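Local coordinates for protein probable starch synthase 4, chloroplastic/amyloplastic (Arabidopsis thaliana, PDB 6GNE) that is a probable plastid starch synthase of the two-domain GT-B glycosyltransferase superfamily, which binds ADP and glycan in its pockets, at residues His294-Gln299 with Arg309-Cys314; Lys322-Ile327 with Pro350-Glu355; His329-Thr334 with Gln361-His366; Leu335-Gln340 with Tyr453-Ala458. One frame throughout, in Å; residues are numbered along the deposited sequence.

Interaction 1 (His294-Gln299 with Arg309-Cys314); sequences HALRKQ and RPLVGC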
loop_
_atom_site.group_PDB
_atom_site.type_symbol
_atom_site.label_atom_id
_atom_site.label_comp_id
_atom_site.label_asym_id
_atom_site.label_seq_id
_atom_site.Cartn_x
_atom_site.Cartn_y
_atom_site.Cartn_z
ATOM N N HIS A 294 16.556 12.313 -19.878
ATOM C CA HIS A 294 16.950 13.651 -20.305
ATOM C C HIS A 294 15.911 14.725 -19.871
ATOM O O HIS A 294 16.278 15.769 -19.349
ATOM C CB HIS A 294 17.187 13.661 -21.814
ATOM C CG HIS A 294 17.669 14.978 -22.350
ATOM N ND1 HIS A 294 16.801 15.953 -22.804
ATOM C CD2 HIS A 294 18.922 15.476 -22.514
ATOM C CE1 HIS A 294 17.504 16.981 -23.250
ATOM N NE2 HIS A 294 18.790 16.724 -23.075
ATOM N N ALA A 295 14.629 14.442 -20.062
ATOM C CA ALA A 295 13.576 15.380 -19.724
ATOM C C ALA A 295 13.602 15.739 -18.224
ATOM O O ALA A 295 13.514 16.926 -17.862
ATOM C CB ALA A 295 12.206 14.826 -20.125
ATOM N N LEU A 296 13.763 14.724 -17.358
ATOM C CA LEU A 296 13.778 14.940 -15.910
ATOM C C LEU A 296 14.991 15.749 -15.468
ATOM O O LEU A 296 14.852 16.662 -14.655
ATOM C CB LEU A 296 13.750 13.634 -15.158
ATOM C CG LEU A 296 13.637 13.791 -13.652
ATOM C CD1 LEU A 296 12.288 14.341 -13.222
ATOM C CD2 LEU A 296 13.879 12.428 -13.003
ATOM N N ARG A 297 16.159 15.423 -16.006
ATOM C CA ARG A 297 17.355 16.245 -15.779
ATOM C C ARG A 297 17.131 17.722 -16.109
ATOM O O ARG A 297 17.436 18.609 -15.298
ATOM C CB ARG A 297 18.549 15.711 -16.577
ATOM C CG ARG A 297 19.134 14.423 -16.011
ATOM C CD ARG A 297 20.142 13.855 -16.972
ATOM N NE ARG A 297 21.076 12.952 -16.319
ATOM C CZ ARG A 297 22.061 12.272 -16.926
ATOM N NH1 ARG A 297 22.280 12.343 -18.238
ATOM N NH2 ARG A 297 22.842 11.480 -16.202
ATOM N N LYS A 298 16.566 17.952 -17.290
ATOM C CA LYS A 298 16.263 19.291 -17.808
ATOM C C LYS A 298 15.219 19.989 -16.910
ATOM O O LYS A 298 15.381 21.148 -16.559
ATOM C CB LYS A 298 15.814 19.174 -19.276
ATOM C CG LYS A 298 15.415 20.437 -19.993
ATOM C CD LYS A 298 15.762 20.351 -21.478
ATOM C CE LYS A 298 17.240 20.711 -21.762
ATOM N NZ LYS A 298 17.541 21.025 -23.198
ATOM N N GLN A 299 14.171 19.280 -16.499
ATOM C CA GLN A 299 13.177 19.901 -15.629
ATOM C C GLN A 299 13.788 20.293 -14.277
ATOM O O GLN A 299 13.476 21.349 -13.759
ATOM C CB GLN A 299 11.960 18.999 -15.434
ATOM C CG GLN A 299 10.880 19.594 -14.527
ATOM C CD GLN A 299 9.712 18.645 -14.344
ATOM O OE1 GLN A 299 8.924 18.498 -15.257
ATOM N NE2 GLN A 299 9.606 17.988 -13.178
ATOM N N ARG A 309 26.125 8.375 -16.715
ATOM C CA ARG A 309 26.076 8.659 -15.301
ATOM C C ARG A 309 24.743 8.071 -14.806
ATOM O O ARG A 309 23.687 8.488 -15.268
ATOM C CB ARG A 309 26.176 10.164 -15.071
ATOM C CG ARG A 309 26.481 10.519 -13.650
ATOM C CD ARG A 309 26.690 12.007 -13.417
ATOM N NE ARG A 309 28.087 12.355 -13.161
ATOM C CZ ARG A 309 28.677 12.530 -11.965
ATOM N NH1 ARG A 309 29.961 12.871 -11.948
ATOM N NH2 ARG A 309 28.040 12.405 -10.792
ATOM N N PRO A 310 24.787 7.066 -13.909
ATOM C CA PRO A 310 23.547 6.441 -13.459
ATOM C C PRO A 310 22.716 7.375 -12.543
ATOM O O PRO A 310 23.270 8.021 -11.657
ATOM C CB PRO A 310 24.037 5.208 -12.696
ATOM C CG PRO A 310 25.353 5.611 -12.177
ATOM C CD PRO A 310 25.954 6.500 -13.224
ATOM N N LEU A 311 21.416 7.450 -12.816
ATOM C CA LEU A 311 20.474 8.216 -12.013
ATOM C C LEU A 311 19.820 7.266 -11.023
ATOM O O LEU A 311 19.164 6.316 -11.418
ATOM C CB LEU A 311 19.409 8.859 -12.903
ATOM C CG LEU A 311 18.330 9.680 -12.201
ATOM C CD1 LEU A 311 18.933 10.937 -11.603
ATOM C CD2 LEU A 311 17.242 10.063 -13.186
ATOM N N VAL A 312 20.013 7.521 -9.735
ATOM C CA VAL A 312 19.437 6.710 -8.660
ATOM C C VAL A 312 18.199 7.446 -8.187
ATOM O O VAL A 312 18.258 8.619 -7.850
ATOM C CB VAL A 312 20.416 6.555 -7.473
ATOM C CG1 VAL A 312 19.760 5.754 -6.343
ATOM C CG2 VAL A 312 21.728 5.884 -7.914
ATOM N N GLY A 313 17.064 6.771 -8.200
ATOM C CA GLY A 313 15.809 7.362 -7.719
ATOM C C GLY A 313 15.344 6.705 -6.428
ATOM O O GLY A 313 15.721 5.564 -6.098
ATOM N N CYS A 314 14.562 7.464 -5.673
ATOM C CA CYS A 314 13.944 7.012 -4.458
ATOM C C CYS A 314 12.646 7.772 -4.308
ATOM O O CYS A 314 12.652 9.014 -4.275
ATOM C CB CYS A 314 14.846 7.285 -3.255
ATOM S SG CYS A 314 14.115 6.784 -1.679
HETATM O O HOH W 1 24.110 9.852 -18.737
#
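Leu296 and Leu311 meet methyl to methyl, CD2 of Leu296 lying 4.1 Å from CD2 of Leu311, with the two side chains crossed at about a right angle. Both swing CG opposite their own backbone nitrogens (chi1 -175° and 179°), which carries the branched ends toward each other between helix and strand. The next residue, Arg297, reaches across with a chain extended from CG to NE. Its NH1 donates to a water at 3.1 Å, and the same water accepts from the backbone N of Arg309 at 3.2 Å. NH2 of Arg297 also lies 3.8 Å from CB of Arg309. The strand involved, 311-317, is central in the six-stranded parallel sheet of the Rossmann-like C-terminal domain of a GT-B fold, and helix 287-300 packs on its start beside helix 377-386. Leucine suits this interior: the pair is continued by Ala386 of helix 377-386, which touches both side chains, while Leu311 also packs on Val342 of the adjoining strand. Further out, Gln340 OE1 accepts from NE of Arg297 and so helps to fix the buried guanidinium. Arg309 turns its own guanidinium elsewhere, to a salt bridge with Glu306, while Lys293 donates to its carbonyl oxygen.

Interaction 2 (Lys322-Ile327 with Pro350-Glu355); sequences KGVHLI and PHIQRE. With ADP (adenosine-5'-diphosphate), chain F.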
loop_
_atom_site.group_PDB
_atom_site.type_symbol
_atom_site.label_atom_id
_atom_site.label_comp_id
_atom_site.label_asym_id
_atom_site.label_seq_id
_atom_site.Cartn_x
_atom_site.Cartn_y
_atom_site.Cartn_z
ATOM N N LYS A 322 11.232 2.733 6.351
ATOM C CA LYS A 322 11.862 2.795 5.041
ATOM C C LYS A 322 13.405 2.910 5.074
ATOM O O LYS A 322 14.039 3.002 4.022
ATOM C CB LYS A 322 11.265 3.973 4.269
ATOM C CG LYS A 322 9.760 3.879 4.112
ATOM C CD LYS A 322 9.337 2.694 3.232
ATOM C CE LYS A 322 7.866 2.758 2.906
ATOM N NZ LYS A 322 7.348 1.494 2.344
ATOM N N GLY A 323 13.989 2.887 6.272
ATOM C CA GLY A 323 15.427 2.947 6.437
ATOM C C GLY A 323 15.955 4.335 6.056
ATOM O O GLY A 323 16.785 4.465 5.165
ATOM N N VAL A 324 15.443 5.363 6.714
ATOM C CA VAL A 324 15.783 6.734 6.343
ATOM C C VAL A 324 17.256 7.107 6.526
ATOM O O VAL A 324 17.751 7.969 5.783
ATOM C CB VAL A 324 14.931 7.794 7.074
ATOM C CG1 VAL A 324 13.563 7.876 6.382
ATOM C CG2 VAL A 324 14.868 7.554 8.582
ATOM N N HIS A 325 17.937 6.480 7.503
ATOM C CA HIS A 325 19.371 6.709 7.688
ATOM C C HIS A 325 20.146 6.170 6.480
ATOM O O HIS A 325 21.109 6.817 6.049
ATOM C CB HIS A 325 19.902 6.122 9.020
ATOM C CG HIS A 325 19.344 6.801 10.235
ATOM N ND1 HIS A 325 19.481 8.154 10.454
ATOM C CD2 HIS A 325 18.626 6.318 11.287
ATOM C CE1 HIS A 325 18.873 8.479 11.584
ATOM N NE2 HIS A 325 18.348 7.381 12.110
ATOM N N LEU A 326 19.717 5.014 5.964
ATOM C CA LEU A 326 20.278 4.445 4.740
ATOM C C LEU A 326 19.958 5.250 3.490
ATOM O O LEU A 326 20.788 5.342 2.603
ATOM C CB LEU A 326 19.839 2.982 4.545
ATOM C CG LEU A 326 20.375 2.048 5.622
ATOM C CD1 LEU A 326 19.762 0.675 5.440
ATOM C CD2 LEU A 326 21.927 2.014 5.602
ATOM N N ILE A 327 18.770 5.837 3.422
ATOM C CA ILE A 327 18.424 6.713 2.321
ATOM C C ILE A 327 19.319 7.955 2.350
ATOM O O ILE A 327 19.889 8.334 1.327
ATOM C CB ILE A 327 16.954 7.118 2.353
ATOM C CG1 ILE A 327 16.089 5.880 2.058
ATOM C CG2 ILE A 327 16.657 8.169 1.310
ATOM C CD1 ILE A 327 14.609 6.037 2.336
ATOM N N PRO A 350 8.331 15.557 12.031
ATOM C CA PRO A 350 9.090 16.802 11.815
ATOM C C PRO A 350 10.619 16.745 11.905
ATOM O O PRO A 350 11.279 17.442 11.144
ATOM C CB PRO A 350 8.540 17.740 12.899
ATOM C CG PRO A 350 7.135 17.303 13.062
ATOM C CD PRO A 350 7.137 15.796 12.865
ATOM N N HIS A 351 11.191 15.964 12.810
ATOM C CA HIS A 351 12.666 15.893 12.902
ATOM C C HIS A 351 13.273 15.233 11.660
ATOM O O HIS A 351 14.364 15.570 11.263
ATOM C CB HIS A 351 13.180 15.265 14.220
ATOM C CG HIS A 351 13.178 13.773 14.240
ATOM N ND1 HIS A 351 14.226 13.008 13.752
ATOM C CD2 HIS A 351 12.268 12.891 14.734
ATOM C CE1 HIS A 351 13.938 11.721 13.909
ATOM N NE2 HIS A 351 12.755 11.621 14.499
ATOM N N ILE A 352 12.546 14.305 11.058
ATOM C CA ILE A 352 12.925 13.668 9.796
ATOM C C ILE A 352 12.732 14.656 8.641
ATOM O O ILE A 352 13.607 14.772 7.773
ATOM C CB ILE A 352 12.144 12.359 9.536
ATOM C CG1 ILE A 352 12.363 11.375 10.687
ATOM C CG2 ILE A 352 12.550 11.716 8.208
ATOM C CD1 ILE A 352 11.899 9.953 10.447
ATOM N N GLN A 353 11.621 15.385 8.631
ATOM C CA GLN A 353 11.429 16.437 7.626
ATOM C C GLN A 353 12.566 17.473 7.708
ATOM O O GLN A 353 13.150 17.838 6.700
ATOM C CB GLN A 353 10.043 17.098 7.761
ATOM C CG GLN A 353 9.566 17.906 6.544
ATOM C CD GLN A 353 9.151 17.077 5.321
ATOM O OE1 GLN A 353 8.898 15.863 5.378
ATOM N NE2 GLN A 353 9.071 17.752 4.193
ATOM N N ARG A 354 12.884 17.907 8.921
ATOM C CA ARG A 354 13.930 18.908 9.187
ATOM C C ARG A 354 15.329 18.409 8.700
ATOM O O ARG A 354 16.092 19.163 8.109
ATOM C CB ARG A 354 13.903 19.221 10.687
ATOM C CG ARG A 354 14.552 20.501 11.157
ATOM C CD ARG A 354 13.854 21.086 12.367
ATOM N NE ARG A 354 13.858 20.123 13.484
ATOM C CZ ARG A 354 12.796 19.493 14.010
ATOM N NH1 ARG A 354 11.533 19.737 13.623
ATOM N NH2 ARG A 354 12.992 18.625 15.012
ATOM N N GLU A 355 15.629 17.131 8.913
ATOM C CA GLU A 355 16.915 16.526 8.530
ATOM C C GLU A 355 17.083 16.513 7.004
ATOM O O GLU A 355 18.153 16.859 6.488
ATOM C CB GLU A 355 17.012 15.092 9.091
ATOM C CG GLU A 355 18.372 14.380 9.034
ATOM C CD GLU A 355 18.229 12.844 9.201
ATOM O OE1 GLU A 355 19.024 12.056 8.607
ATOM O OE2 GLU A 355 17.291 12.372 9.905
HETATM P PB ADP F . 3.890 2.240 1.702
HETATM O O1B ADP F . 2.546 1.580 1.612
HETATM O O2B ADP F . 3.931 3.717 1.438
HETATM O O3B ADP F . 4.575 1.895 3.004
HETATM P PA ADP F . 4.285 0.891 -0.817
HETATM O O1A ADP F . 5.522 0.623 -1.624
HETATM O O2A ADP F . 3.433 -0.319 -0.536
HETATM O O3A ADP F . 4.794 1.608 0.532
HETATM O "O5'" ADP F . 3.345 1.981 -1.531
HETATM C "C5'" ADP F . 3.815 3.285 -1.874
HETATM C "C4'" ADP F . 2.998 3.980 -2.979
HETATM O "O4'" ADP F . 2.942 5.392 -2.727
HETATM C "C3'" ADP F . 3.630 3.874 -4.351
HETATM O "O3'" ADP F . 2.610 3.988 -5.329
HETATM C "C2'" ADP F . 4.514 5.091 -4.430
HETATM O "O2'" ADP F . 4.789 5.488 -5.761
HETATM C "C1'" ADP F . 3.660 6.107 -3.732
HETATM N N9 ADP F . 4.429 7.184 -3.071
HETATM C C8 ADP F . 5.084 7.115 -1.905
HETATM N N7 ADP F . 5.626 8.315 -1.595
HETATM C C5 ADP F . 5.315 9.177 -2.575
HETATM C C6 ADP F . 5.578 10.617 -2.887
HETATM N N6 ADP F . 6.322 11.374 -2.042
HETATM N N1 ADP F . 5.049 11.116 -4.041
HETATM C C2 ADP F . 4.327 10.331 -4.881
HETATM N N3 ADP F . 4.068 9.033 -4.653
HETATM C C4 ADP F . 4.527 8.418 -3.545
#
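Val324 and Ile352 form the apolar part of this contact between the N-terminal parts of helices 324-336 and 350-362, beside the ADP pocket in the C-terminal Rossmann-like domain of the GT-B fold. CG2 of Val324 comes within 4.2 Å of CD1 of Ile352. The short valine branch and the longer isoleucine chain together span the 8.3 Å between the CA atoms of Val324 and Ile352 with apolar atoms only. Ile352 also packs on Pro320 and Ser347, which ties the helix start to the loops at the ends of the strands.

The polar part lies nearer the surface. ND1 of His325 stands 4.3 Å from OE1 of Glu355, close enough for an electrostatic influence but not for direct bonding, and the same carboxylate has a long, weak ion pair with Arg328.

Lys322, which has no contact with 350-355, turns instead to ADP, to which Arg317 and Tyr384 also bond. The lysine chain bends at chi2 (-66°) and then runs straight, so that NZ donates to O3B of the diphosphate at 2.9 Å and to the bridging O3A at 3.1 Å. Glu397 forms a salt bridge with the same nitrogen. Gly323, the N-cap residue, adopts a positive phi of 70°, a conformation glycine takes readily.

Two donated bonds and a carboxylate thus fix the lysine amino group at the diphosphate, while Glu355 might modestly favour a protonated His325, an effect its Arg328 pair would probably offset.

Interaction 3 (His329-Thr334 with Gln361-His366); sequences HAIYRT and QQFKSH
Ile331 and Phe363 bring their CA atoms no nearer than 10.6 Å, a separation that large side chains must bridge. The Phe363 ring meets both residues of the helix. Its CZ lies 3.8 Å from CE1 of Tyr332, and its CE2 is 4.1 Å from CG2 of Ile331. The two rings are inclined at 52° with centroids 5.8 Å apart, and the tyrosine carbon arrives at the edge of the phenylalanine ring. The contact sits within consecutive beta-alpha-beta units of the Rossmann-like domain, where helices 324-336 and 350-362 connect parallel strands; Ile331 and Phe363 both rest on Val369 of strand 369-372, as befits purely apolar residues. Toward the surface, tyrosine adds a polar end to its aromatic body. Gln362, its chain extended beyond CG, brings NE2 to the edge of the tyrosine ring, in its plane, and donates to OH of Tyr332 at 2.7 Å. With an N-H...O angle of 117° this bond is weak, and the amide is turned 58° from the ring.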
loop_
_atom_site.group_PDB
_atom_site.type_symbol
_atom_site.label_atom_id
_atom_site.label_comp_id
_atom_site.label_asym_id
_atom_site.label_seq_id
_atom_site.Cartn_x
_atom_site.Cartn_y
_atom_site.Cartn_z
ATOM N N HIS A 329 22.305 8.159 3.671
ATOM C CA HIS A 329 23.634 7.709 3.282
ATOM C C HIS A 329 23.755 7.536 1.788
ATOM O O HIS A 329 24.748 7.909 1.191
ATOM C CB HIS A 329 24.019 6.398 3.973
ATOM C CG HIS A 329 25.304 5.810 3.469
ATOM N ND1 HIS A 329 26.514 6.438 3.633
ATOM C CD2 HIS A 329 25.563 4.667 2.782
ATOM C CE1 HIS A 329 27.470 5.699 3.088
ATOM N NE2 HIS A 329 26.921 4.616 2.566
ATOM N N ALA A 330 22.735 6.956 1.182
ATOM C CA ALA A 330 22.721 6.668 -0.253
ATOM C C ALA A 330 22.840 7.916 -1.110
ATOM O O ALA A 330 23.377 7.836 -2.203
ATOM C CB ALA A 330 21.451 5.916 -0.623
ATOM N N ILE A 331 22.326 9.047 -0.621
ATOM C CA ILE A 331 22.446 10.275 -1.355
ATOM C C ILE A 331 23.932 10.592 -1.549
ATOM O O ILE A 331 24.389 10.795 -2.682
ATOM C CB ILE A 331 21.734 11.449 -0.661
ATOM C CG1 ILE A 331 20.219 11.271 -0.730
ATOM C CG2 ILE A 331 22.092 12.786 -1.320
ATOM C CD1 ILE A 331 19.453 12.126 0.276
ATOM N N TYR A 332 24.668 10.610 -0.450
ATOM C CA TYR A 332 26.086 10.964 -0.483
ATOM C C TYR A 332 26.938 9.915 -1.168
ATOM O O TYR A 332 27.874 10.249 -1.871
ATOM C CB TYR A 332 26.628 11.265 0.937
ATOM C CG TYR A 332 25.964 12.448 1.566
ATOM C CD1 TYR A 332 26.405 13.712 1.300
ATOM C CD2 TYR A 332 24.844 12.284 2.407
ATOM C CE1 TYR A 332 25.793 14.810 1.877
ATOM C CE2 TYR A 332 24.212 13.371 3.005
ATOM C CZ TYR A 332 24.692 14.642 2.738
ATOM O OH TYR A 332 24.120 15.764 3.296
ATOM N N ARG A 333 26.605 8.653 -0.975
ATOM C CA ARG A 333 27.392 7.593 -1.572
ATOM C C ARG A 333 27.250 7.582 -3.107
ATOM O O ARG A 333 28.229 7.376 -3.843
ATOM C CB ARG A 333 26.989 6.237 -0.986
ATOM C CG ARG A 333 27.922 5.099 -1.363
ATOM C CD ARG A 333 29.348 5.421 -0.940
ATOM N NE ARG A 333 30.171 4.229 -0.903
ATOM C CZ ARG A 333 31.420 4.190 -0.461
ATOM N NH1 ARG A 333 32.021 5.285 -0.019
ATOM N NH2 ARG A 333 32.068 3.041 -0.432
ATOM N N THR A 334 26.017 7.771 -3.560
ATOM C CA THR A 334 25.704 7.850 -4.962
ATOM C C THR A 334 26.530 8.942 -5.604
ATOM O O THR A 334 27.119 8.733 -6.671
ATOM C CB THR A 334 24.215 8.131 -5.176
ATOM O OG1 THR A 334 23.444 6.994 -4.781
ATOM C CG2 THR A 334 23.924 8.442 -6.630
ATOM N N GLN A 361 18.695 21.916 1.012
ATOM C CA GLN A 361 19.352 23.224 0.883
ATOM C C GLN A 361 20.814 23.153 0.451
ATOM O O GLN A 361 21.306 23.929 -0.398
ATOM C CB GLN A 361 19.363 23.952 2.264
ATOM C CG GLN A 361 18.343 25.066 2.460
ATOM C CD GLN A 361 16.930 24.557 2.761
ATOM O OE1 GLN A 361 16.466 24.615 3.913
ATOM N NE2 GLN A 361 16.247 24.014 1.724
ATOM N N GLN A 362 21.502 22.204 1.082
ATOM C CA GLN A 362 22.883 21.831 0.736
ATOM C C GLN A 362 23.074 21.597 -0.794
ATOM O O GLN A 362 24.139 21.908 -1.352
ATOM C CB GLN A 362 23.273 20.582 1.548
ATOM C CG GLN A 362 24.754 20.425 1.848
ATOM C CD GLN A 362 25.026 19.420 2.962
ATOM O OE1 GLN A 362 25.075 19.767 4.128
ATOM N NE2 GLN A 362 25.207 18.176 2.604
ATOM N N PHE A 363 22.026 21.069 -1.448
ATOM C CA PHE A 363 22.024 20.743 -2.885
ATOM C C PHE A 363 21.026 21.547 -3.763
ATOM O O PHE A 363 20.695 21.104 -4.865
ATOM C CB PHE A 363 21.760 19.219 -3.057
ATOM C CG PHE A 363 22.840 18.312 -2.463
ATOM C CD1 PHE A 363 24.128 18.268 -2.997
ATOM C CD2 PHE A 363 22.562 17.478 -1.398
ATOM C CE1 PHE A 363 25.114 17.453 -2.441
ATOM C CE2 PHE A 363 23.530 16.637 -0.862
ATOM C CZ PHE A 363 24.809 16.645 -1.360
ATOM N N LYS A 364 20.578 22.722 -3.309
ATOM C CA LYS A 364 19.523 23.548 -4.011
ATOM C C LYS A 364 19.505 23.445 -5.545
ATOM O O LYS A 364 18.481 23.045 -6.155
ATOM C CB LYS A 364 19.669 25.046 -3.668
ATOM C CG LYS A 364 19.032 25.558 -2.374
ATOM C CD LYS A 364 19.431 27.029 -2.157
ATOM C CE LYS A 364 19.365 27.455 -0.698
ATOM N NZ LYS A 364 17.964 27.597 -0.206
ATOM N N SER A 365 20.636 23.843 -6.144
ATOM C CA SER A 365 20.840 23.771 -7.606
ATOM C C SER A 365 22.151 23.057 -7.933
ATOM O O SER A 365 22.924 23.509 -8.770
ATOM C CB SER A 365 20.787 25.155 -8.242
ATOM O OG SER A 365 21.742 25.986 -7.635
ATOM N N HIS A 366 22.391 21.940 -7.245
ATOM C CA HIS A 366 23.513 21.056 -7.554
ATOM C C HIS A 366 23.241 20.350 -8.879
ATOM O O HIS A 366 22.086 20.050 -9.231
ATOM C CB HIS A 366 23.703 19.988 -6.457
ATOM C CG HIS A 366 25.058 19.351 -6.453
ATOM N ND1 HIS A 366 25.277 18.074 -6.914
ATOM C CD2 HIS A 366 26.264 19.818 -6.051
ATOM C CE1 HIS A 366 26.557 17.775 -6.795
ATOM N NE2 HIS A 366 27.176 18.810 -6.254
#

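Interaction 4 (Leu335-Gln340 with Tyr453-Ala458); sequences LELGGQ and YALERA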
loop_
_atom_site.group_PDB
_atom_site.type_symbol
_atom_site.label_atom_id
_atom_site.label_comp_id
_atom_site.label_asym_id
_atom_site.label_seq_id
_atom_site.Cartn_x
_atom_site.Cartn_y
_atom_site.Cartn_z
ATOM N N LEU A 335 26.535 10.100 -4.965
ATOM C CA LEU A 335 27.340 11.204 -5.395
ATOM C C LEU A 335 28.857 10.853 -5.386
ATOM O O LEU A 335 29.567 11.125 -6.354
ATOM C CB LEU A 335 27.060 12.387 -4.483
ATOM C CG LEU A 335 27.774 13.691 -4.775
ATOM C CD1 LEU A 335 27.372 14.187 -6.148
ATOM C CD2 LEU A 335 27.447 14.713 -3.738
ATOM N N GLU A 336 29.339 10.233 -4.316
ATOM C CA GLU A 336 30.739 9.844 -4.211
ATOM C C GLU A 336 31.163 8.895 -5.350
ATOM O O GLU A 336 32.263 9.008 -5.886
ATOM C CB GLU A 336 30.993 9.187 -2.845
ATOM C CG GLU A 336 32.447 8.835 -2.577
ATOM C CD GLU A 336 32.684 8.337 -1.167
ATOM O OE1 GLU A 336 31.712 8.026 -0.430
ATOM O OE2 GLU A 336 33.861 8.190 -0.811
ATOM N N LEU A 337 30.251 7.994 -5.711
ATOM C CA LEU A 337 30.492 6.992 -6.741
ATOM C C LEU A 337 30.316 7.527 -8.174
ATOM O O LEU A 337 30.485 6.759 -9.127
ATOM C CB LEU A 337 29.588 5.767 -6.524
ATOM C CG LEU A 337 30.149 4.534 -5.788
ATOM C CD1 LEU A 337 30.930 4.894 -4.556
ATOM C CD2 LEU A 337 29.011 3.600 -5.396
ATOM N N GLY A 338 29.975 8.819 -8.327
ATOM C CA GLY A 338 29.846 9.462 -9.622
ATOM C C GLY A 338 28.488 9.308 -10.288
ATOM O O GLY A 338 28.407 9.339 -11.509
ATOM N N GLY A 339 27.431 9.120 -9.490
ATOM C CA GLY A 339 26.062 9.067 -9.990
ATOM C C GLY A 339 25.303 10.303 -9.582
ATOM O O GLY A 339 25.844 11.169 -8.901
ATOM N N GLN A 340 24.053 10.377 -10.015
ATOM C CA GLN A 340 23.095 11.404 -9.614
ATOM C C GLN A 340 21.976 10.778 -8.800
ATOM O O GLN A 340 21.755 9.574 -8.862
ATOM C CB GLN A 340 22.507 12.079 -10.847
ATOM C CG GLN A 340 23.550 12.672 -11.800
ATOM C CD GLN A 340 22.949 13.273 -13.057
ATOM O OE1 GLN A 340 22.106 12.664 -13.693
ATOM N NE2 GLN A 340 23.399 14.466 -13.425
ATOM N N TYR A 453 28.038 -2.317 -0.514
ATOM C CA TYR A 453 28.401 -3.427 -1.394
ATOM C C TYR A 453 27.373 -3.641 -2.501
ATOM O O TYR A 453 27.756 -3.844 -3.649
ATOM C CB TYR A 453 28.649 -4.712 -0.594
ATOM C CG TYR A 453 29.264 -5.840 -1.406
ATOM C CD1 TYR A 453 30.454 -5.632 -2.143
ATOM C CD2 TYR A 453 28.646 -7.124 -1.469
ATOM C CE1 TYR A 453 31.013 -6.651 -2.891
ATOM C CE2 TYR A 453 29.199 -8.145 -2.220
ATOM C CZ TYR A 453 30.384 -7.909 -2.920
ATOM O OH TYR A 453 30.962 -8.912 -3.665
ATOM N N ALA A 454 26.084 -3.557 -2.187
ATOM C CA ALA A 454 25.061 -3.615 -3.230
ATOM C C ALA A 454 25.145 -2.429 -4.203
ATOM O O ALA A 454 25.035 -2.614 -5.414
ATOM C CB ALA A 454 23.671 -3.700 -2.628
ATOM N N LEU A 455 25.341 -1.227 -3.679
ATOM C CA LEU A 455 25.428 -0.047 -4.523
ATOM C C LEU A 455 26.677 -0.085 -5.426
ATOM O O LEU A 455 26.583 0.198 -6.625
ATOM C CB LEU A 455 25.406 1.210 -3.667
ATOM C CG LEU A 455 25.198 2.519 -4.432
ATOM C CD1 LEU A 455 23.760 2.664 -4.879
ATOM C CD2 LEU A 455 25.549 3.726 -3.574
ATOM N N GLU A 456 27.825 -0.444 -4.852
ATOM C CA GLU A 456 29.087 -0.620 -5.594
ATOM C C GLU A 456 28.880 -1.565 -6.775
ATOM O O GLU A 456 29.224 -1.219 -7.902
ATOM C CB GLU A 456 30.180 -1.145 -4.649
ATOM C CG GLU A 456 31.546 -1.457 -5.263
ATOM C CD GLU A 456 32.516 -2.211 -4.305
ATOM O OE1 GLU A 456 32.069 -3.003 -3.436
ATOM O OE2 GLU A 456 33.757 -2.049 -4.415
ATOM N N ARG A 457 28.275 -2.731 -6.528
ATOM C CA ARG A 457 28.071 -3.715 -7.600
ATOM C C ARG A 457 27.119 -3.211 -8.649
ATOM O O ARG A 457 27.337 -3.410 -9.813
ATOM C CB ARG A 457 27.629 -5.078 -7.065
ATOM C CG ARG A 457 28.723 -5.768 -6.255
ATOM C CD ARG A 457 28.309 -7.126 -5.707
ATOM N NE ARG A 457 27.253 -7.050 -4.691
ATOM C CZ ARG A 457 25.969 -7.374 -4.882
ATOM N NH1 ARG A 457 25.118 -7.230 -3.895
ATOM N NH2 ARG A 457 25.522 -7.872 -6.043
ATOM N N ALA A 458 26.086 -2.500 -8.245
ATOM C CA ALA A 458 25.126 -1.962 -9.178
ATOM C C ALA A 458 25.774 -0.915 -10.085
ATOM O O ALA A 458 25.569 -0.939 -11.299
ATOM C CB ALA A 458 23.939 -1.381 -8.441
#
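The Schellman motif that ends helix 324-336 carries Leu337, which packs against Leu455 of helix 448-464 on one side of the parallel sheet in the C-terminal Rossmann-like domain. Gly338 makes the turn: its phi of 86° is easily reached by glycine, and its N donates to Leu335 O at 3.1 Å, one of the two bonds that close back on the last helical turn. Leu337, just before it, points at the neighbouring helix. A single branch does the touching. CD2 of Leu337 lies 3.9 Å from CD2 and 4.1 Å from CG of Leu455, the two side chains meeting at a slant. In Leu455 a chi1 of -168° sets CG beside the carbonyl carbon, and the residue also packs on Ile414 of strand 412-416 and on Arg333 and Thr334, so a leucine here joins helix to helix and helix to sheet. The carbonyl oxygen of Leu337 accepts a hydrogen bond from Lys463 NZ. Beside the leucine pair the backbone itself takes part, CD2 of Leu337 approaching CA of Glu456 at 4.2 Å.

Interactions 2, 3 and 4 follow helix 324-336 from its start to its end, while interaction 1 supplies the strand that precedes it. Interactions 2 and 3 join the same two helices, their centres 14 Å apart. Interaction 3 leads into interaction 4 through a probable hydrogen bond from Gly339 N to Thr334 O at 2.9 Å. Interaction 1 meets interaction 4 in the sheet, where Val312 N is 2.8 Å from Gln340 O, and it also packs against interaction 3 through CG2 of Val312, 3.6 Å from CG2 of Thr334. Only interaction 2 holds a residue of the ADP pocket; the side chain of Leu296 is about 12 Å and that of Ile331 about 13 Å from ADP.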